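Local coordinates for protein cellulase (Bacteroides salanitronis, PDB 6WQY) that probably hydrolyses the beta-1,4 links of cellulose and related glucans as a broad-specificity family 5 endoglucanase, this chain being the catalytic barrel domain of a longer protein, at residues L230-F235 / K295-D300; G289-M294 / Y338-F343; L63-A68 / E109-N114. One frame throughout, in Å; residues are numbered along the deposited sequence.

Contact 1: L230-F235 / K295-D300; sequences LTVENF and KETFID
The carbonyl oxygen of Thr-231 accepts the amide of Phe-235, with N 2.9 Å from O, and more weakly that of Asn-234, while the ring of Phe-298 brings CZ to 4.0 Å from this same O. No hydrogen bond spans the two segments; Phe-298 makes most of the join. Its CE2 lies 3.9 Å from Thr-231 CG2 and also meets CG1 of Val-232, a residue modelled in two conformers. On the other side of CZ, CE1 comes to 3.8 Å from Phe-235 CD1, an oblique aromatic pair with planes 87° apart. With CG anti to its backbone N (chi1 173°), Phe-235 carries its ring to the Phe-298 ring. Thr-297 lays its CG2 over the centre of one face of the Phe-298 ring, and its OG1, hydrogen-bonded to the carbonyl oxygen of Lys-293, sits 3.7 Å from Val-232 CB. An alanine in place of Phe-298 would probably open a gap between the helices, leaving Phe-235 CD1 and Thr-231 CG2 without their apolar partner. The axes of the short helical pieces 230-234 and 295-299 cross at 66°. Thr-231, Phe-235 and Phe-298 rest on Val-248 of strand 246-251, the arrangement of neighbouring outer helices packed over a strand of a (beta/alpha)8 barrel.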
loop_
_atom_site.group_PDB
_atom_site.type_symbol
_atom_site.label_atom_id
_atom_site.label_comp_id
_atom_site.label_asym_id
_atom_site.label_seq_id
_atom_site.Cartn_x
_atom_site.Cartn_y
_atom_site.Cartn_z
ATOM N N LEU A 230 14.595 6.766 -2.785
ATOM C CA LEU A 230 15.291 6.147 -1.662
ATOM C C LEU A 230 15.213 4.629 -1.709
ATOM O O LEU A 230 16.096 3.945 -1.168
ATOM C CB LEU A 230 14.778 6.672 -0.328
ATOM C CG LEU A 230 14.985 8.167 -0.106
ATOM C CD1 LEU A 230 14.470 8.558 1.275
ATOM C CD2 LEU A 230 16.447 8.557 -0.237
ATOM N N THR A 231 14.160 4.095 -2.328
ATOM C CA THR A 231 14.016 2.652 -2.500
ATOM C C THR A 231 15.009 2.135 -3.542
ATOM O O THR A 231 15.801 1.222 -3.270
ATOM C CB THR A 231 12.571 2.321 -2.886
ATOM O OG1 THR A 231 11.696 2.756 -1.836
ATOM C CG2 THR A 231 12.359 0.824 -3.084
ATOM N N VAL A 232 15.017 2.715 -4.743
ATOM C CA VAL A 232 15.954 2.198 -5.739
ATOM C C VAL A 232 17.398 2.356 -5.273
ATOM O O VAL A 232 18.258 1.530 -5.609
ATOM C CB VAL A 232 15.730 2.791 -7.147
ATOM C CG1 VAL A 232 14.291 2.566 -7.602
ATOM C CG2 VAL A 232 16.104 4.255 -7.195
ATOM N N GLU A 233 17.702 3.407 -4.508
ATOM C CA GLU A 233 19.080 3.632 -4.083
ATOM C C GLU A 233 19.502 2.753 -2.914
ATOM O O GLU A 233 20.680 2.372 -2.839
ATOM C CB GLU A 233 19.266 5.110 -3.717
ATOM C CG GLU A 233 19.077 6.048 -4.914
ATOM C CD GLU A 233 18.778 7.493 -4.537
ATOM O OE1 GLU A 233 18.741 7.817 -3.332
ATOM O OE2 GLU A 233 18.574 8.308 -5.466
ATOM N N ASN A 234 18.603 2.418 -2.000
ATOM C CA ASN A 234 19.007 1.837 -0.725
ATOM C C ASN A 234 18.315 0.542 -0.346
ATOM O O ASN A 234 18.800 -0.141 0.572
ATOM C CB ASN A 234 18.831 2.845 0.423
ATOM C CG ASN A 234 19.491 4.165 0.125
ATOM O OD1 ASN A 234 18.810 5.171 -0.163
ATOM N ND2 ASN A 234 20.785 4.182 0.171
ATOM N N PHE A 235 17.204 0.178 -0.970
ATOM C CA PHE A 235 16.516 -1.067 -0.634
ATOM C C PHE A 235 17.377 -2.265 -1.014
ATOM O O PHE A 235 18.015 -2.279 -2.069
ATOM C CB PHE A 235 15.183 -1.104 -1.392
ATOM C CG PHE A 235 14.435 -2.404 -1.283
ATOM C CD1 PHE A 235 14.689 -3.417 -2.173
ATOM C CD2 PHE A 235 13.433 -2.586 -0.338
ATOM C CE1 PHE A 235 14.003 -4.614 -2.109
ATOM C CE2 PHE A 235 12.735 -3.771 -0.271
ATOM C CZ PHE A 235 13.023 -4.793 -1.153
ATOM N N LYS A 295 11.396 0.323 -12.979
ATOM C CA LYS A 295 11.514 -0.708 -14.005
ATOM C C LYS A 295 12.967 -1.131 -14.188
ATOM O O LYS A 295 13.259 -2.323 -14.315
ATOM C CB LYS A 295 10.926 -0.201 -15.320
ATOM C CG LYS A 295 11.033 -1.200 -16.457
ATOM C CD LYS A 295 10.373 -0.675 -17.726
ATOM C CE LYS A 295 10.877 -1.408 -18.963
ATOM N NZ LYS A 295 10.530 -2.848 -18.923
ATOM N N GLU A 296 13.891 -0.169 -14.193
ATOM C CA GLU A 296 15.302 -0.480 -14.409
ATOM C C GLU A 296 15.897 -1.236 -13.228
ATOM O O GLU A 296 16.686 -2.172 -13.415
ATOM C CB GLU A 296 16.080 0.817 -14.657
ATOM C CG GLU A 296 17.597 0.682 -14.560
ATOM C CD GLU A 296 18.321 1.980 -14.891
ATOM O OE1 GLU A 296 17.901 2.665 -15.846
ATOM O OE2 GLU A 296 19.299 2.314 -14.190
ATOM N N THR A 297 15.541 -0.842 -12.001
ATOM C CA THR A 297 16.167 -1.416 -10.823
ATOM C C THR A 297 15.528 -2.734 -10.415
ATOM O O THR A 297 16.232 -3.644 -9.960
ATOM C CB THR A 297 16.115 -0.413 -9.667
ATOM O OG1 THR A 297 16.814 0.783 -10.048
ATOM C CG2 THR A 297 16.739 -0.995 -8.412
ATOM N N PHE A 298 14.204 -2.853 -10.548
ATOM C CA PHE A 298 13.475 -4.018 -10.050
ATOM C C PHE A 298 12.864 -4.846 -11.173
ATOM O O PHE A 298 13.271 -5.997 -11.377
ATOM C CB PHE A 298 12.436 -3.561 -9.014
ATOM C CG PHE A 298 13.051 -2.877 -7.834
ATOM C CD1 PHE A 298 13.932 -3.559 -7.016
ATOM C CD2 PHE A 298 12.795 -1.549 -7.568
ATOM C CE1 PHE A 298 14.523 -2.933 -5.930
ATOM C CE2 PHE A 298 13.383 -0.909 -6.475
ATOM C CZ PHE A 298 14.251 -1.614 -5.665
ATOM N N ILE A 299 11.915 -4.284 -11.921
ATOM C CA ILE A 299 11.129 -5.073 -12.868
ATOM C C ILE A 299 12.030 -5.800 -13.857
ATOM O O ILE A 299 11.892 -7.011 -14.076
ATOM C CB ILE A 299 10.126 -4.160 -13.597
ATOM C CG1 ILE A 299 9.225 -3.400 -12.614
ATOM C CG2 ILE A 299 9.287 -4.956 -14.576
ATOM C CD1 ILE A 299 8.414 -4.282 -11.679
ATOM N N ASP A 300 12.950 -5.063 -14.481
ATOM C CA ASP A 300 13.823 -5.637 -15.498
ATOM C C ASP A 300 14.841 -6.598 -14.913
ATOM O O ASP A 300 15.484 -7.326 -15.672
ATOM C CB ASP A 300 14.573 -4.533 -16.246
ATOM C CG ASP A 300 13.683 -3.757 -17.196
ATOM O OD1 ASP A 300 12.511 -4.134 -17.391
ATOM O OD2 ASP A 300 14.171 -2.754 -17.770
#

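Contact 2: G289-M294 / Y338-F343; sequences GQFAKM and YGMPPF
Phe-291, Ala-292 and Met-294 make a buried apolar contact with Tyr-338 and Met-340, joining helix 284-299 to the turn that leads from the end of helix 318-337 into barrel strand 342-346. The turn is a Schellman motif with Gly-339, at positive phi, as its C-prime residue; Tyr-338 and Met-340, on either side of Gly-339 in sequence, both pack against helix 284-299. The Tyr-338 ring meets Phe-291 and Ala-292 obliquely: CG is 3.6 Å from Phe-291 CB, and CE1 is equally close to Ala-292 CA, at 3.6 Å, with the Ala-292 methyl also against CE1. Tyr-338 CD2 meets the Phe-291 ring at its edge. Met-340 approaches the same phenylalanine differently. Its SD is anti to CA (chi2 175°), and a bend at chi3, -79°, turns CE toward the aromatic ring, where the methyl makes an off-centre CH-pi contact 4.2 Å from the Phe-291 centroid and 30° off the normal. Met-294 crosses Met-340 at about a right angle, its CB 3.7 Å from Met-340 SD and its own CE 4.1 Å from that sulfur. Beyond the segments, Phe-291 packs edge-to-face with Phe-252 and touches Ile-307 of strand 305-310, which Met-340 also reaches. Polar groups of the helix segment engage elsewhere: Lys-293 NZ donates to Gln-290 OE1 at 2.8 Å, in the carbonyl plane on a lone pair, and both side chains are bound to Asp-229. With no hydrogen bond between the segments, their union is likely to depend on shape and dispersion, the aromatic rings and thioethers filling the space between helix and turn.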
loop_
_atom_site.group_PDB
_atom_site.type_symbol
_atom_site.label_atom_id
_atom_site.label_comp_id
_atom_site.label_asym_id
_atom_site.label_seq_id
_atom_site.Cartn_x
_atom_site.Cartn_y
_atom_site.Cartn_z
ATOM N N GLY A 289 9.481 9.156 -15.608
ATOM C CA GLY A 289 10.844 9.124 -15.112
ATOM C C GLY A 289 10.986 8.339 -13.825
ATOM O O GLY A 289 11.938 7.571 -13.643
ATOM N N GLN A 290 10.053 8.534 -12.895
ATOM C CA GLN A 290 10.101 7.804 -11.635
ATOM C C GLN A 290 9.790 6.334 -11.848
ATOM O O GLN A 290 10.443 5.465 -11.255
ATOM C CB GLN A 290 9.138 8.435 -10.636
ATOM C CG GLN A 290 9.540 9.829 -10.202
ATOM C CD GLN A 290 10.923 9.844 -9.589
ATOM O OE1 GLN A 290 11.908 10.117 -10.270
ATOM N NE2 GLN A 290 11.002 9.542 -8.300
ATOM N N PHE A 291 8.775 6.026 -12.656
ATOM C CA PHE A 291 8.449 4.620 -12.866
ATOM C C PHE A 291 9.564 3.915 -13.648
ATOM O O PHE A 291 9.787 2.708 -13.450
ATOM C CB PHE A 291 7.089 4.455 -13.548
ATOM C CG PHE A 291 5.906 4.859 -12.702
ATOM C CD1 PHE A 291 6.041 5.381 -11.432
ATOM C CD2 PHE A 291 4.627 4.702 -13.209
ATOM C CE1 PHE A 291 4.921 5.755 -10.693
ATOM C CE2 PHE A 291 3.512 5.076 -12.485
ATOM C CZ PHE A 291 3.656 5.601 -11.233
ATOM N N ALA A 292 10.284 4.650 -14.515
ATOM C CA ALA A 292 11.422 4.069 -15.224
ATOM C C ALA A 292 12.507 3.623 -14.255
ATOM O O ALA A 292 13.200 2.627 -14.515
ATOM C CB ALA A 292 11.979 5.069 -16.234
ATOM N N LYS A 293 12.687 4.341 -13.141
ATOM C CA LYS A 293 13.676 3.912 -12.150
ATOM C C LYS A 293 13.277 2.577 -11.547
ATOM O O LYS A 293 14.117 1.685 -11.366
ATOM C CB LYS A 293 13.823 4.974 -11.058
ATOM C CG LYS A 293 14.362 6.302 -11.545
ATOM C CD LYS A 293 14.360 7.371 -10.467
ATOM C CE LYS A 293 14.883 8.687 -10.993
ATOM N NZ LYS A 293 14.692 9.805 -10.021
ATOM N N MET A 294 11.990 2.422 -11.230
ATOM C CA MET A 294 11.510 1.158 -10.686
ATOM C C MET A 294 11.657 0.031 -11.700
ATOM O O MET A 294 12.011 -1.102 -11.339
ATOM C CB MET A 294 10.041 1.286 -10.279
ATOM C CG MET A 294 9.808 2.184 -9.076
ATOM S SD MET A 294 10.599 1.599 -7.537
ATOM C CE MET A 294 9.625 0.129 -7.225
ATOM N N TYR A 338 5.016 0.181 -16.916
ATOM C CA TYR A 338 6.281 0.032 -16.199
ATOM C C TYR A 338 6.254 -1.120 -15.204
ATOM O O TYR A 338 7.188 -1.257 -14.401
ATOM C CB TYR A 338 6.683 1.348 -15.527
ATOM C CG TYR A 338 7.172 2.379 -16.516
ATOM C CD1 TYR A 338 8.508 2.442 -16.873
ATOM C CD2 TYR A 338 6.291 3.277 -17.127
ATOM C CE1 TYR A 338 8.967 3.374 -17.797
ATOM C CE2 TYR A 338 6.741 4.209 -18.045
ATOM C CZ TYR A 338 8.079 4.255 -18.377
ATOM O OH TYR A 338 8.519 5.189 -19.295
ATOM N N GLY A 339 5.197 -1.931 -15.202
ATOM C CA GLY A 339 5.224 -3.212 -14.519
ATOM C C GLY A 339 4.717 -3.266 -13.101
ATOM O O GLY A 339 5.005 -4.244 -12.401
ATOM N N MET A 340 3.941 -2.279 -12.649
ATOM C CA MET A 340 3.526 -2.202 -11.248
ATOM C C MET A 340 2.015 -2.052 -11.121
ATOM O O MET A 340 1.429 -1.177 -11.776
ATOM C CB MET A 340 4.196 -0.992 -10.587
ATOM C CG MET A 340 5.707 -1.115 -10.502
ATOM S SD MET A 340 6.492 0.378 -9.865
ATOM C CE MET A 340 6.456 1.403 -11.341
ATOM N N PRO A 341 1.346 -2.861 -10.304
ATOM C CA PRO A 341 -0.087 -2.629 -10.052
ATOM C C PRO A 341 -0.276 -1.430 -9.142
ATOM O O PRO A 341 0.395 -1.326 -8.114
ATOM C CB PRO A 341 -0.548 -3.914 -9.353
ATOM C CG PRO A 341 0.685 -4.525 -8.789
ATOM C CD PRO A 341 1.838 -4.100 -9.660
ATOM N N PRO A 342 -1.190 -0.505 -9.495
ATOM C CA PRO A 342 -1.461 0.650 -8.633
ATOM C C PRO A 342 -2.668 0.425 -7.741
ATOM O O PRO A 342 -3.675 -0.152 -8.174
ATOM C CB PRO A 342 -1.746 1.755 -9.653
ATOM C CG PRO A 342 -2.462 1.016 -10.779
ATOM C CD PRO A 342 -1.845 -0.379 -10.817
ATOM N N PHE A 343 -2.580 0.915 -6.494
ATOM C CA PHE A 343 -3.658 0.837 -5.511
ATOM C C PHE A 343 -4.096 2.253 -5.153
ATOM O O PHE A 343 -3.343 3.004 -4.523
ATOM C CB PHE A 343 -3.200 0.101 -4.247
ATOM C CG PHE A 343 -3.065 -1.398 -4.418
ATOM C CD1 PHE A 343 -2.045 -1.941 -5.197
ATOM C CD2 PHE A 343 -3.941 -2.251 -3.788
ATOM C CE1 PHE A 343 -1.934 -3.323 -5.354
ATOM C CE2 PHE A 343 -3.832 -3.627 -3.933
ATOM C CZ PHE A 343 -2.824 -4.159 -4.713
#

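Contact 3: L63-A68 / E109-N114; sequences LFDALA and ESAGLN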
loop_
_atom_site.group_PDB
_atom_site.type_symbol
_atom_site.label_atom_id
_atom_site.label_comp_id
_atom_site.label_asym_id
_atom_site.label_seq_id
_atom_site.Cartn_x
_atom_site.Cartn_y
_atom_site.Cartn_z
ATOM N N LEU A 63 -19.507 -3.495 0.761
ATOM C CA LEU A 63 -18.454 -2.694 0.138
ATOM C C LEU A 63 -17.611 -3.546 -0.800
ATOM O O LEU A 63 -17.343 -3.160 -1.939
ATOM C CB LEU A 63 -17.559 -2.050 1.200
ATOM C CG LEU A 63 -16.279 -1.422 0.636
ATOM C CD1 LEU A 63 -16.571 -0.221 -0.264
ATOM C CD2 LEU A 63 -15.323 -1.077 1.753
ATOM N N PHE A 64 -17.151 -4.700 -0.325
ATOM C CA PHE A 64 -16.257 -5.527 -1.130
ATOM C C PHE A 64 -16.961 -6.084 -2.352
ATOM O O PHE A 64 -16.357 -6.171 -3.426
ATOM C CB PHE A 64 -15.598 -6.582 -0.243
ATOM C CG PHE A 64 -14.517 -6.002 0.624
ATOM C CD1 PHE A 64 -14.821 -5.326 1.791
ATOM C CD2 PHE A 64 -13.191 -6.100 0.243
ATOM C CE1 PHE A 64 -13.814 -4.761 2.558
ATOM C CE2 PHE A 64 -12.186 -5.563 1.004
ATOM C CZ PHE A 64 -12.495 -4.886 2.162
ATOM N N ASP A 65 -18.244 -6.421 -2.226
ATOM C CA ASP A 65 -19.006 -6.831 -3.393
ATOM C C ASP A 65 -19.057 -5.708 -4.418
ATOM O O ASP A 65 -18.934 -5.942 -5.627
ATOM C CB ASP A 65 -20.425 -7.199 -2.970
ATOM C CG ASP A 65 -20.513 -8.484 -2.174
ATOM O OD1 ASP A 65 -19.527 -9.238 -2.079
ATOM O OD2 ASP A 65 -21.614 -8.752 -1.637
ATOM N N ALA A 66 -19.233 -4.468 -3.942
ATOM C CA ALA A 66 -19.278 -3.321 -4.833
ATOM C C ALA A 66 -17.930 -3.096 -5.507
ATOM O O ALA A 66 -17.883 -2.755 -6.697
ATOM C CB ALA A 66 -19.724 -2.073 -4.070
ATOM N N LEU A 67 -16.825 -3.272 -4.776
ATOM C CA LEU A 67 -15.503 -3.107 -5.384
ATOM C C LEU A 67 -15.304 -4.108 -6.518
ATOM O O LEU A 67 -14.799 -3.763 -7.592
ATOM C CB LEU A 67 -14.422 -3.300 -4.326
ATOM C CG LEU A 67 -14.369 -2.227 -3.244
ATOM C CD1 LEU A 67 -13.448 -2.644 -2.123
ATOM C CD2 LEU A 67 -13.927 -0.894 -3.809
ATOM N N ALA A 68 -15.668 -5.370 -6.278
ATOM C CA ALA A 68 -15.534 -6.393 -7.307
ATOM C C ALA A 68 -16.451 -6.096 -8.484
ATOM O O ALA A 68 -16.038 -6.206 -9.648
ATOM C CB ALA A 68 -15.830 -7.770 -6.715
ATOM N N GLU A 109 -12.036 -12.015 0.251
ATOM C CA GLU A 109 -11.986 -13.368 -0.260
ATOM C C GLU A 109 -13.320 -13.748 -0.887
ATOM O O GLU A 109 -13.368 -14.272 -2.004
ATOM C CB GLU A 109 -11.653 -14.330 0.875
ATOM C CG GLU A 109 -11.341 -15.732 0.391
ATOM C CD GLU A 109 -10.997 -16.687 1.513
ATOM O OE1 GLU A 109 -11.221 -16.337 2.687
ATOM O OE2 GLU A 109 -10.499 -17.787 1.214
ATOM N N SER A 110 -14.416 -13.487 -0.168
ATOM C CA SER A 110 -15.755 -13.830 -0.632
ATOM C C SER A 110 -16.070 -13.153 -1.956
ATOM O O SER A 110 -16.724 -13.740 -2.825
ATOM C CB SER A 110 -16.770 -13.406 0.435
ATOM O OG SER A 110 -18.099 -13.560 -0.045
ATOM N N ALA A 111 -15.643 -11.907 -2.113
ATOM C CA ALA A 111 -15.893 -11.133 -3.319
ATOM C C ALA A 111 -14.943 -11.452 -4.456
ATOM O O ALA A 111 -15.069 -10.842 -5.527
ATOM C CB ALA A 111 -15.854 -9.639 -2.994
ATOM N N GLY A 112 -14.011 -12.383 -4.274
ATOM C CA GLY A 112 -13.112 -12.747 -5.348
ATOM C C GLY A 112 -12.001 -11.756 -5.585
ATOM O O GLY A 112 -11.513 -11.640 -6.712
ATOM N N LEU A 113 -11.591 -11.034 -4.553
ATOM C CA LEU A 113 -10.529 -10.046 -4.631
ATOM C C LEU A 113 -9.270 -10.575 -3.960
ATOM O O LEU A 113 -9.334 -11.362 -3.008
ATOM C CB LEU A 113 -10.976 -8.764 -3.929
ATOM C CG LEU A 113 -12.212 -8.090 -4.520
ATOM C CD1 LEU A 113 -12.838 -7.126 -3.537
ATOM C CD2 LEU A 113 -11.844 -7.368 -5.809
ATOM N N ASN A 114 -8.114 -10.122 -4.443
ATOM C CA ASN A 114 -6.889 -10.286 -3.676
ATOM C C ASN A 114 -6.894 -9.273 -2.530
ATOM O O ASN A 114 -7.608 -8.270 -2.584
ATOM C CB ASN A 114 -5.656 -10.050 -4.533
ATOM C CG ASN A 114 -5.602 -10.949 -5.737
ATOM O OD1 ASN A 114 -5.802 -12.157 -5.650
ATOM N ND2 ASN A 114 -5.307 -10.347 -6.884
HETATM O O HOH W 1 -19.583 -11.935 -1.698
#
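Apolar contacts carry most of the join, with Leu-113 and Ala-111 set against one side of helix 61-70. Leu-113 directs its CG, anti to the carbonyl carbon (chi1 -61°), toward that helix. Leu-113 CD1 meets the edge of the Phe-64 ring, 3.9 Å from Phe-64 CD2 and near the ring plane, whereas Leu-113 CD2 lies 4.1 Å from Ala-68 CB. The Ala-111 methyl touches CB of both Phe-64 and Ala-68, at 4.1 Å from the CB of Phe-64.

Methyls also press on backbone oxygens. Ala-111 CB is 3.5 Å from Phe-64 O, an oxygen already bonded to the amide of Ala-68, and Ala-68 CB comes to 3.4 Å from Ala-111 O.

The polar link is a water bridge between Asp-65 and Ser-110. The water donates to Asp-65 OD1 at 2.7 Å and is hydrogen-bonded to Ser-110 OG in one of two deposited conformers; OD1 also accepts from Gln-61 NE2.

Gly-112, at positive phi, ends helix 95-110 in a Schellman motif, and the chain then turns toward strand 114-118. Phe-64, Leu-67 and Leu-113 all touch Val-75 of strand 74-77, as consecutive helices of a (beta/alpha)8 barrel cover the strand between them.

Contacts 1 and 2 share helix 284-299 and adjoin, their centres about 10 Å apart. Ile-299 N lies 3.2 Å from Met-294 O, a probable hydrogen bond, and Ile-299 CG1 packs 3.5 Å from Tyr-338 O, linking the end of this helix to the turn of contact 2. Contact 3 lies across the chain's centre from contact 1, about 31 Å between centres, and its centre is about 25 Å from that of contact 2. All three join outer helices to neighbours or to turns leading into barrel strands, whereas family 5 active sites lie at the strands' C-terminal ends. Glu-95, seen to bind magnesium in a crystal structure of this protein, though not in this chain, starts helix 95-110, whose other end enters contact 3.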